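Local structure of bifunctional endo-1,4-beta-xylanase A (Neocallimastix patriciarum, 2VG9) at residues L93-W98 with Y192-N197; A135-F140 with S161-K166. The protein hydrolyses internal beta-1,4-xylosidic linkages of xylan, acting as an endo-1,4-beta-xylanase of glycoside hydrolase family 11. All coordinates share one frame; numbering follows the deposited sequence.

Contact 1: residues L93-W98 with Y192-N197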
ATOM      1  N   LEU A  93      -1.812  -2.897   7.104  1.00  8.03           N
ATOM      2  CA  LEU A  93      -2.684  -3.216   5.973  1.00  8.70           C
ATOM      3  C   LEU A  93      -3.181  -1.873   5.411  1.00  9.15           C
ATOM      4  O   LEU A  93      -3.822  -1.070   6.128  1.00  8.94           O
ATOM      5  CB  LEU A  93      -3.868  -4.054   6.456  1.00  8.41           C
ATOM      6  CG  LEU A  93      -4.926  -4.546   5.465  1.00  9.12           C
ATOM      7  CD1 LEU A  93      -4.310  -5.503   4.478  1.00  9.13           C
ATOM      8  CD2 LEU A  93      -6.100  -5.205   6.261  1.00  8.72           C
ATOM      9  N   CYS A  94      -2.881  -1.632   4.134  1.00  9.32           N
ATOM     10  CA  CYS A  94      -3.116  -0.321   3.554  1.00  8.86           C
ATOM     11  C   CYS A  94      -3.413  -0.348   2.062  1.00  8.62           C
ATOM     12  O   CYS A  94      -3.017  -1.268   1.355  1.00  8.89           O
ATOM     13  CB  CYS A  94      -1.906   0.604   3.830  1.00  8.45           C
ATOM     14  SG  CYS A  94      -0.354   0.048   3.078  1.00 10.44           S
ATOM     15  N   VAL A  95      -4.096   0.680   1.575  1.00  8.46           N
ATOM     16  CA  VAL A  95      -4.125   0.949   0.133  1.00  8.66           C
ATOM     17  C   VAL A  95      -2.760   1.541  -0.178  1.00  8.97           C
ATOM     18  O   VAL A  95      -2.188   2.290   0.652  1.00  9.13           O
ATOM     19  CB  VAL A  95      -5.191   1.991  -0.273  1.00  9.45           C
ATOM     20  CG1 VAL A  95      -5.287   2.169  -1.793  1.00  6.58           C
ATOM     21  CG2 VAL A  95      -6.562   1.678   0.321  1.00  9.45           C
ATOM     22  N   TYR A  96      -2.232   1.213  -1.362  1.00  8.40           N
ATOM     23  CA  TYR A  96      -0.863   1.560  -1.708  1.00  9.12           C
ATOM     24  C   TYR A  96      -0.682   1.870  -3.203  1.00  9.14           C
ATOM     25  O   TYR A  96      -1.371   1.302  -4.029  1.00  8.22           O
ATOM     26  CB  TYR A  96       0.034   0.384  -1.335  1.00  8.47           C
ATOM     27  CG  TYR A  96       1.475   0.534  -1.752  1.00  9.14           C
ATOM     28  CD1 TYR A  96       2.418   1.125  -0.894  1.00  9.36           C
ATOM     29  CD2 TYR A  96       1.909   0.065  -2.981  1.00 11.57           C
ATOM     30  CE1 TYR A  96       3.747   1.246  -1.267  1.00 11.09           C
ATOM     31  CE2 TYR A  96       3.250   0.198  -3.384  1.00 11.25           C
ATOM     32  CZ  TYR A  96       4.159   0.789  -2.531  1.00 11.86           C
ATOM     33  OH  TYR A  96       5.493   0.904  -2.928  1.00 11.11           O
ATOM     34  N   GLY A  97       0.247   2.766  -3.532  1.00  8.09           N
ATOM     35  CA  GLY A  97       0.572   2.991  -4.932  1.00  8.94           C
ATOM     36  C   GLY A  97       1.556   4.134  -5.074  1.00  9.20           C
ATOM     37  O   GLY A  97       2.158   4.571  -4.073  1.00  8.60           O
ATOM     38  N   TRP A  98       1.745   4.588  -6.320  1.00  9.94           N
ATOM     39  CA  TRP A  98       2.615   5.759  -6.607  1.00 10.32           C
ATOM     40  C   TRP A  98       1.939   6.800  -7.484  1.00 11.06           C
ATOM     41  O   TRP A  98       1.040   6.464  -8.281  1.00 11.21           O
ATOM     42  CB  TRP A  98       3.917   5.307  -7.298  1.00 10.86           C
ATOM     43  CG  TRP A  98       4.811   4.411  -6.456  1.00 10.87           C
ATOM     44  CD1 TRP A  98       4.594   3.100  -6.136  1.00 10.88           C
ATOM     45  CD2 TRP A  98       6.065   4.767  -5.865  1.00  9.85           C
ATOM     46  NE1 TRP A  98       5.631   2.623  -5.382  1.00 11.55           N
ATOM     47  CE2 TRP A  98       6.543   3.627  -5.188  1.00 11.86           C
ATOM     48  CE3 TRP A  98       6.830   5.937  -5.842  1.00  8.57           C
ATOM     49  CZ2 TRP A  98       7.764   3.623  -4.477  1.00 11.22           C
ATOM     50  CZ3 TRP A  98       8.008   5.943  -5.149  1.00 12.31           C
ATOM     51  CH2 TRP A  98       8.480   4.778  -4.470  1.00 11.59           C
ATOM     52  N   TYR A 192       0.020   5.650 -10.929  1.00 12.01           N
ATOM     53  CA  TYR A 192       0.681   4.416 -11.277  1.00 12.50           C
ATOM     54  C   TYR A 192      -0.200   3.180 -11.038  1.00 11.80           C
ATOM     55  O   TYR A 192      -0.343   2.353 -11.921  1.00 11.54           O
ATOM     56  CB  TYR A 192       1.995   4.328 -10.483  1.00 13.51           C
ATOM     57  CG  TYR A 192       2.807   3.062 -10.675  1.00 15.65           C
ATOM     58  CD1 TYR A 192       3.433   2.805 -11.899  1.00 21.66           C
ATOM     59  CD2 TYR A 192       2.982   2.140  -9.636  1.00 12.75           C
ATOM     60  CE1 TYR A 192       4.199   1.663 -12.107  1.00 20.71           C
ATOM     61  CE2 TYR A 192       3.768   0.968  -9.830  1.00 18.59           C
ATOM     62  CZ  TYR A 192       4.373   0.749 -11.079  1.00 19.44           C
ATOM     63  OH  TYR A 192       5.147  -0.370 -11.355  1.00 21.04           O
ATOM     64  N   GLU A 193      -0.746   3.039  -9.825  1.00 11.70           N
ATOM     65  CA  GLU A 193      -1.566   1.877  -9.426  1.00 10.22           C
ATOM     66  C   GLU A 193      -2.326   2.203  -8.147  1.00  9.78           C
ATOM     67  O   GLU A 193      -2.025   3.192  -7.461  1.00  8.96           O
ATOM     68  CB  GLU A 193      -0.677   0.678  -9.104  1.00 10.32           C
ATOM     69  CG  GLU A 193       0.083   0.900  -7.769  1.00 10.84           C
ATOM     70  CD  GLU A 193       1.103  -0.178  -7.463  1.00 11.05           C
ATOM     71  OE1 GLU A 193       0.862  -1.355  -7.799  1.00 11.36           O
ATOM     72  OE2 GLU A 193       2.153   0.161  -6.891  1.00 12.71           O
ATOM     73  N   VAL A 194      -3.309   1.356  -7.834  1.00  9.63           N
ATOM     74  CA  VAL A 194      -4.047   1.412  -6.583  1.00  9.04           C
ATOM     75  C   VAL A 194      -4.106  -0.033  -6.125  1.00  9.66           C
ATOM     76  O   VAL A 194      -4.697  -0.911  -6.792  1.00  8.30           O
ATOM     77  CB  VAL A 194      -5.483   2.007  -6.725  1.00 10.04           C
ATOM     78  CG1 VAL A 194      -6.247   1.945  -5.387  1.00  8.65           C
ATOM     79  CG2 VAL A 194      -5.447   3.481  -7.232  1.00  9.47           C
ATOM     80  N   ALA A 195      -3.467  -0.287  -4.987  1.00  8.50           N
ATOM     81  CA  ALA A 195      -3.299  -1.641  -4.525  1.00  8.77           C
ATOM     82  C   ALA A 195      -3.681  -1.753  -3.080  1.00  8.40           C
ATOM     83  O   ALA A 195      -3.660  -0.763  -2.363  1.00  9.37           O
ATOM     84  CB  ALA A 195      -1.815  -2.102  -4.729  1.00  6.96           C
ATOM     85  N   LEU A 196      -4.040  -2.964  -2.657  1.00  8.40           N
ATOM     86  CA  LEU A 196      -4.109  -3.294  -1.239  1.00  8.84           C
ATOM     87  C   LEU A 196      -2.853  -4.078  -0.822  1.00  9.39           C
ATOM     88  O   LEU A 196      -2.479  -5.049  -1.465  1.00  8.93           O
ATOM     89  CB  LEU A 196      -5.374  -4.062  -0.914  1.00  7.82           C
ATOM     90  CG  LEU A 196      -5.578  -4.173   0.591  1.00  9.24           C
ATOM     91  CD1 LEU A 196      -6.104  -2.820   1.139  1.00  7.68           C
ATOM     92  CD2 LEU A 196      -6.518  -5.381   0.870  1.00  6.89           C
ATOM     93  N   ASN A 197      -2.233  -3.646   0.270  1.00  9.34           N
ATOM     94  CA  ASN A 197      -0.865  -4.025   0.612  1.00 10.42           C
ATOM     95  C   ASN A 197      -0.763  -4.472   2.075  1.00 10.53           C
ATOM     96  O   ASN A 197      -1.252  -3.792   2.952  1.00 11.58           O
ATOM     97  CB  ASN A 197       0.031  -2.784   0.356  1.00  9.64           C
ATOM     98  CG  ASN A 197       1.478  -2.959   0.842  1.00 11.98           C
ATOM     99  OD1 ASN A 197       2.184  -3.833   0.398  1.00 13.64           O
ATOM    100  ND2 ASN A 197       1.926  -2.067   1.724  1.00 16.52           N
TER

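Contact 2: residues A135-F140 with S161-K166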
ATOM      1  N   ALA A 135     -15.320   8.682   8.309  1.00 10.40           N
ATOM      2  CA  ALA A 135     -14.335   8.272   9.293  1.00 10.30           C
ATOM      3  C   ALA A 135     -13.178   9.259   9.353  1.00 10.51           C
ATOM      4  O   ALA A 135     -12.874   9.949   8.358  1.00  9.73           O
ATOM      5  CB  ALA A 135     -13.804   6.868   8.963  1.00 10.19           C
ATOM      6  N   GLN A 136     -12.516   9.281  10.510  1.00 11.69           N
ATOM      7  CA  GLN A 136     -11.375  10.146  10.758  1.00 12.39           C
ATOM      8  C   GLN A 136     -10.055   9.530  10.277  1.00 11.75           C
ATOM      9  O   GLN A 136      -9.756   8.353  10.581  1.00 11.34           O
ATOM     10  CB  GLN A 136     -11.275  10.493  12.255  1.00 12.87           C
ATOM     11  CG  GLN A 136     -12.479  11.297  12.793  1.00 16.89           C
ATOM     12  CD  GLN A 136     -12.830  12.543  11.911  1.00 19.44           C
ATOM     13  OE1 GLN A 136     -13.844  12.560  11.190  1.00 20.63           O
ATOM     14  NE2 GLN A 136     -11.969  13.560  11.959  1.00 17.55           N
ATOM     15  N   TYR A 137      -9.309  10.323   9.492  1.00 10.91           N
ATOM     16  CA  TYR A 137      -7.987   9.940   9.015  1.00 10.94           C
ATOM     17  C   TYR A 137      -7.103  11.139   9.306  1.00 10.73           C
ATOM     18  O   TYR A 137      -7.542  12.284   9.191  1.00 10.93           O
ATOM     19  CB  TYR A 137      -7.965   9.690   7.500  1.00  9.79           C
ATOM     20  CG  TYR A 137      -8.599   8.390   7.050  1.00 10.17           C
ATOM     21  CD1 TYR A 137      -7.807   7.273   6.740  1.00  2.95           C
ATOM     22  CD2 TYR A 137      -9.991   8.265   6.943  1.00  7.78           C
ATOM     23  CE1 TYR A 137      -8.402   6.086   6.292  1.00  4.39           C
ATOM     24  CE2 TYR A 137     -10.583   7.049   6.535  1.00  5.22           C
ATOM     25  CZ  TYR A 137      -9.798   5.984   6.220  1.00  7.17           C
ATOM     26  OH  TYR A 137     -10.373   4.778   5.806  1.00  9.53           O
ATOM     27  N   LYS A 138      -5.859  10.864   9.666  1.00  9.97           N
ATOM     28  CA  LYS A 138      -4.831  11.874   9.799  1.00  9.31           C
ATOM     29  C   LYS A 138      -4.008  11.851   8.533  1.00  9.92           C
ATOM     30  O   LYS A 138      -3.493  10.785   8.125  1.00 10.03           O
ATOM     31  CB  LYS A 138      -3.938  11.503  10.968  1.00  9.89           C
ATOM     32  CG  LYS A 138      -2.813  12.497  11.201  1.00 11.11           C
ATOM     33  CD  LYS A 138      -1.988  12.139  12.419  1.00 11.66           C
ATOM     34  CE  LYS A 138      -0.922  13.226  12.624  1.00 12.59           C
ATOM     35  NZ  LYS A 138      -0.274  13.066  13.940  1.00 13.43           N
ATOM     36  N   ILE A 139      -3.853  13.021   7.919  1.00 10.11           N
ATOM     37  CA  ILE A 139      -3.044  13.136   6.731  1.00 10.61           C
ATOM     38  C   ILE A 139      -1.731  13.895   6.996  1.00 11.55           C
ATOM     39  O   ILE A 139      -1.682  14.887   7.776  1.00 10.66           O
ATOM     40  CB  ILE A 139      -3.843  13.717   5.552  1.00  9.97           C
ATOM     41  CG1 ILE A 139      -4.237  15.190   5.807  1.00 10.48           C
ATOM     42  CG2 ILE A 139      -5.086  12.822   5.242  1.00  8.74           C
ATOM     43  CD1 ILE A 139      -4.843  15.949   4.591  1.00 12.02           C
ATOM     44  N   PHE A 140      -0.665  13.418   6.368  1.00 11.49           N
ATOM     45  CA  PHE A 140       0.627  14.059   6.475  1.00 13.05           C
ATOM     46  C   PHE A 140       1.488  13.558   5.345  1.00 14.32           C
ATOM     47  O   PHE A 140       1.195  12.508   4.728  1.00 14.23           O
ATOM     48  CB  PHE A 140       1.304  13.793   7.851  1.00 13.44           C
ATOM     49  CG  PHE A 140       1.399  12.324   8.224  1.00 10.93           C
ATOM     50  CD1 PHE A 140       2.532  11.578   7.884  1.00 11.81           C
ATOM     51  CD2 PHE A 140       0.355  11.688   8.892  1.00 12.18           C
ATOM     52  CE1 PHE A 140       2.640  10.222   8.215  1.00 11.07           C
ATOM     53  CE2 PHE A 140       0.447  10.297   9.224  1.00 11.11           C
ATOM     54  CZ  PHE A 140       1.583   9.567   8.881  1.00  9.06           C
ATOM     55  N   SER A 161      -2.586   8.794   4.676  1.00  9.44           N
ATOM     56  CA  SER A 161      -3.824   8.908   5.432  1.00 10.15           C
ATOM     57  C   SER A 161      -3.804   7.735   6.402  1.00  9.57           C
ATOM     58  O   SER A 161      -3.768   6.572   5.990  1.00  7.41           O
ATOM     59  CB  SER A 161      -5.034   8.684   4.532  1.00 11.07           C
ATOM     60  OG  SER A 161      -5.324   9.800   3.731  1.00 13.44           O
ATOM     61  N   VAL A 162      -3.885   8.024   7.691  1.00  8.66           N
ATOM     62  CA  VAL A 162      -3.900   6.949   8.657  1.00  8.95           C
ATOM     63  C   VAL A 162      -5.268   6.921   9.316  1.00  9.61           C
ATOM     64  O   VAL A 162      -5.662   7.899   9.968  1.00 10.03           O
ATOM     65  CB  VAL A 162      -2.765   7.132   9.694  1.00  9.13           C
ATOM     66  CG1 VAL A 162      -2.835   6.033  10.793  1.00  7.92           C
ATOM     67  CG2 VAL A 162      -1.413   7.157   8.962  1.00  8.49           C
ATOM     68  N   ARG A 163      -5.997   5.823   9.135  1.00 10.31           N
ATOM     69  CA  ARG A 163      -7.324   5.656   9.757  1.00 10.58           C
ATOM     70  C   ARG A 163      -7.201   5.599  11.281  1.00 10.66           C
ATOM     71  O   ARG A 163      -6.409   4.806  11.826  1.00  9.68           O
ATOM     72  CB  ARG A 163      -8.009   4.366   9.277  1.00 11.02           C
ATOM     73  CG  ARG A 163      -9.493   4.349   9.590  1.00  8.53           C
ATOM     74  CD  ARG A 163     -10.199   3.089   9.060  1.00 10.06           C
ATOM     75  NE  ARG A 163     -11.606   3.004   9.516  1.00  6.81           N
ATOM     76  CZ  ARG A 163     -12.631   3.544   8.858  1.00 10.02           C
ATOM     77  NH1 ARG A 163     -12.420   4.170   7.712  1.00 13.27           N
ATOM     78  NH2 ARG A 163     -13.877   3.406   9.295  1.00 12.53           N
ATOM     79  N   GLN A 164      -7.993   6.436  11.959  1.00 11.40           N
ATOM     80  CA  GLN A 164      -7.925   6.540  13.417  1.00 11.72           C
ATOM     81  C   GLN A 164      -8.536   5.318  14.126  1.00 12.49           C
ATOM     82  O   GLN A 164      -8.023   4.884  15.164  1.00 11.92           O
ATOM     83  CB  GLN A 164      -8.494   7.884  13.911  1.00 11.81           C
ATOM     84  CG  GLN A 164      -7.684   9.085  13.341  1.00 12.62           C
ATOM     85  CD  GLN A 164      -6.202   8.983  13.690  1.00 13.47           C
ATOM     86  OE1 GLN A 164      -5.350   8.655  12.851  1.00 12.76           O
ATOM     87  NE2 GLN A 164      -5.899   9.211  14.932  1.00 10.92           N
ATOM     88  N   GLN A 165      -9.592   4.757  13.531  1.00 12.83           N
ATOM     89  CA  GLN A 165     -10.273   3.561  14.063  1.00 14.30           C
ATOM     90  C   GLN A 165      -9.883   2.391  13.146  1.00 12.96           C
ATOM     91  O   GLN A 165     -10.402   2.302  12.028  1.00 13.95           O
ATOM     92  CB  GLN A 165     -11.788   3.789  14.039  1.00 13.51           C
ATOM     93  CG  GLN A 165     -12.631   2.840  14.924  1.00 20.21           C
ATOM     94  CD  GLN A 165     -14.177   2.845  14.605  1.00 21.79           C
ATOM     95  OE1 GLN A 165     -14.718   3.794  13.997  1.00 26.65           O
ATOM     96  NE2 GLN A 165     -14.878   1.758  15.032  1.00 29.22           N
ATOM     97  N   LYS A 166      -8.993   1.506  13.609  1.00 10.80           N
ATOM     98  CA  LYS A 166      -8.516   0.389  12.803  1.00 10.68           C
ATOM     99  C   LYS A 166      -9.645  -0.528  12.331  1.00  9.91           C
ATOM    100  O   LYS A 166     -10.572  -0.850  13.089  1.00  9.72           O
ATOM    101  CB  LYS A 166      -7.538  -0.447  13.608  1.00  9.59           C
ATOM    102  CG  LYS A 166      -6.198   0.200  13.844  1.00 11.17           C
ATOM    103  CD  LYS A 166      -5.471  -0.579  14.948  1.00 13.82           C
ATOM    104  CE  LYS A 166      -4.124   0.076  15.301  1.00 12.78           C
ATOM    105  NZ  LYS A 166      -3.315  -0.836  16.174  1.00 13.35           N
TER
HETATM  106  O   HOH W   1     -11.207   6.270  11.616  1.00  7.52           O

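Contact 1: residues L93-W98 with Y192-N197
Two bonds grip ND2 of N197: one runs 3.4 Å to SG of C94, almost straight at 170° and in the amide plane, the other to a carboxylate oxygen of E199. OD1 of the same amide takes NE of R56, so the group is fixed against rotation. This lies on two antiparallel inner strands of the family 11 beta jelly roll, on the face carrying C94, Y96, A195 and N197. Y96 points its ring the same way, its CG anti to the backbone N (chi1 174°), and CB meets CB of N197 at 3.6 Å. NE1 of W98 donates to OH of Y96 (3.0 Å), which is also hydrogen-bonded to E111. By family pattern E111 and E199 are probably the catalytic carboxylates, so Y96 and N197 are likely to hold them in place. On the other face CG1 of V95 touches CG1 of V194 at 3.7 Å, packed against strands 73-86 and 203-216 of the other sheet. Backbone N of Y96 bonds O of A195 at 2.6 Å; beyond it the pairing slips by one residue. OE2 of E193 then meets the W98 indole edge in plane, 3.9 Å from CD1.

Contact 2: residues A135-F140 with S161-K166
Backbone bonds pair strand 135-140 with 161-163, antiparallel within a mixed sheet: K138 and V162 form a hydrogen-bonded pair, N of V162 lying 2.8 Å from O of K138. Just past the strand end N of Q164 donates to O of Q136, nearly straight at 171°, and a water joins that same oxygen (2.7 Å) to N of Q165. The side-chain hydrogen bond runs from NH1 of R163 to OH of Y137 at 2.9 Å, with the hydroxyl in the guanidinium plane. That hydroxyl has a second partner in E116. Carbon contacts over flat groups involve the same arginine: its chain, extended from CG to NE, crosses one face of the Y137 ring, with CG of R163 4.1 Å from the centroid as a CH-pi contact, while CB of A135 covers a guanidinium face, 3.3 Å from NH1 of R163. An alanine at Y137 would remove ring and hydroxyl, and would probably loosen both R163 and the carboxylate of E116. The apolar contact is CG2 of V162 on CE2 of F140. The two strands are the legs of the hairpin that probably carries the family 11 thumb; helix 174-182 lies against I139 and S161, and strand 128-132 flanks 135-140.

Contacts 1 and 2 belong to the same curled sheet but do not touch: their centres are about 16 Å apart and their nearest atoms about 7 Å. Strand 110-115 spans the gap, running antiparallel to 89-100, which holds contact 1, and parallel to 153-163, which holds contact 2. E116, just after it, reaches both: its backbone bonds L93 and its carboxylate bonds Y137. In sequence, contact 2 falls wholly between W98 and Y192. The centre of contact 1 is about 4 Å from that of the chain, beside the probable catalytic glutamates E111 and E199. Contact 2 lies farther out, its centre about 14 Å from that of the chain, in the thumb-bearing hairpin.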